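Local coordinates for protein cupin 2, conserved barrel (Desulfitobacterium hafniense, PDB 2OZJ) that is of unknown function but belongs to the cupin superfamily, whose small beta-barrels often bind a metal ion or small ligand, and forms a two-fold pair, possibly its dimer, at the interface of chains A and B. Sequence-based numbering; all coordinates share one arbitrary frame. Chains: chain A/B, Cupin 2, conserved barrel.

The interface of chains A and B. Residues chain A 73, 78, 86-87, 89; chain B 8-11.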
# COMPACT_ATOMS: atom_id res chain seq x y z
N PHE A 73 11.41 18.73 -1.67
CA PHE A 73 11.17 19.14 -3.08
C PHE A 73 10.85 20.60 -3.27
O PHE A 73 9.87 21.09 -2.70
CB PHE A 73 10.08 18.31 -3.79
CG PHE A 73 8.94 17.87 -2.92
CD1 PHE A 73 8.54 18.60 -1.80
CD2 PHE A 73 8.25 16.71 -3.23
CE1 PHE A 73 7.51 18.17 -1.03
CE2 PHE A 73 7.22 16.29 -2.45
CZ PHE A 73 6.84 17.02 -1.34
N ILE A 78 9.12 18.10 4.00
CA ILE A 78 7.92 17.52 4.58
C ILE A 78 8.33 16.33 5.45
O ILE A 78 8.96 15.40 4.96
CB ILE A 78 6.95 17.04 3.49
CG1 ILE A 78 6.38 18.23 2.73
CG2 ILE A 78 5.83 16.20 4.10
CD1 ILE A 78 5.48 17.84 1.58
N LEU A 86 2.05 9.97 1.33
CA LEU A 86 2.20 11.17 0.51
C LEU A 86 2.34 10.75 -0.94
O LEU A 86 3.07 9.80 -1.23
CB LEU A 86 3.45 11.98 0.92
CG LEU A 86 3.48 13.44 0.42
CD1 LEU A 86 2.42 14.35 1.07
CD2 LEU A 86 4.85 14.04 0.67
N MSE A 87 1.63 11.43 -1.83
CA MSE A 87 1.73 11.20 -3.26
C MSE A 87 2.60 12.29 -3.87
O MSE A 87 2.39 13.47 -3.62
CB MSE A 87 0.35 11.22 -3.90
CG MSE A 87 0.33 10.60 -5.32
SE MSE A 87 0.79 11.81 -6.71
CE MSE A 87 -0.94 12.40 -7.30
N PRO A 89 3.76 13.64 -7.51
CA PRO A 89 3.36 13.48 -8.92
C PRO A 89 4.52 13.30 -9.88
O PRO A 89 5.65 13.70 -9.59
CB PRO A 89 2.58 14.77 -9.22
CG PRO A 89 3.00 15.74 -8.20
CD PRO A 89 3.44 14.99 -6.99
N LEU B 8 -5.11 11.45 -2.93
CA LEU B 8 -4.09 11.27 -1.91
C LEU B 8 -3.41 12.59 -1.61
O LEU B 8 -3.26 13.42 -2.53
CB LEU B 8 -3.02 10.29 -2.38
CG LEU B 8 -3.45 8.83 -2.50
CD1 LEU B 8 -2.55 8.08 -3.50
CD2 LEU B 8 -3.47 8.20 -1.10
N PRO B 9 -2.99 12.79 -0.34
CA PRO B 9 -2.36 14.09 -0.10
C PRO B 9 -1.02 14.27 -0.80
O PRO B 9 -0.24 13.30 -0.93
CB PRO B 9 -2.17 14.11 1.42
CG PRO B 9 -2.25 12.74 1.89
CD PRO B 9 -3.01 11.93 0.87
N GLN B 10 -0.76 15.49 -1.28
CA GLN B 10 0.48 15.81 -1.94
C GLN B 10 1.29 16.83 -1.18
O GLN B 10 2.49 16.95 -1.42
CB GLN B 10 0.21 16.35 -3.33
CG GLN B 10 -0.38 15.32 -4.27
CD GLN B 10 -0.68 15.91 -5.61
OE1 GLN B 10 0.06 16.75 -6.11
NE2 GLN B 10 -1.81 15.51 -6.20
N GLU B 11 0.66 17.57 -0.27
CA GLU B 11 1.40 18.57 0.48
C GLU B 11 1.45 18.35 1.99
O GLU B 11 2.38 18.83 2.61
CB GLU B 11 0.85 19.97 0.22
CG GLU B 11 0.14 20.12 -1.13
CD GLU B 11 0.19 21.51 -1.67
OE1 GLU B 11 1.25 22.19 -1.50
OE2 GLU B 11 -0.83 21.96 -2.26
O HOH W 1 3.79 15.74 -3.27
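In B:Gln10 CG lies anti to the carbonyl carbon (chi1 -67°) and the chain runs on extended, while in A:Met87 CG stands anti to the backbone N (chi1 -164°) and the chain bends twice; the two side chains run alongside each other in the same direction. This selenomethionine belongs to strand 84-88 of a cupin barrel and the glutamine to an N-terminal loop of the second copy, in a pairing that may be the biological dimer: an example of a loop meeting a partner strand through direct and water-mediated backbone links. The A:Met87 methyl CE comes to 3.4 Å from the amide NE2 of B:Gln10, whose CG passes 3.4 Å from the A:Met87 carbonyl O. The amide oxygen OE1 meets the A:Pro89 ring, 3.7 Å from its CG. An alanine in place of B:Gln10 would probably open a gap beside the A:Met87 methyl and the A:Pro89 ring. Backbone groups are likely to set the register: A:Met87 N donates a nearly straight hydrogen bond (175° at H) to B:Pro9 O, 2.8 Å away, and water 1 bridges the carbonyl O of A:Met87 (2.7 Å from the water) and that of B:Gln10 (2.6 Å). CD1 of A:Leu86 lies against B:Pro9 O and the CA and carbonyl carbon of B:Gln10. A:Ile78 CD1 touches B:Glu11 O at 3.4 Å and lies in plane at the edge of the A:Phe73 ring, which grazes chain B. B:Leu8 meets A:Met87 through their CB atoms.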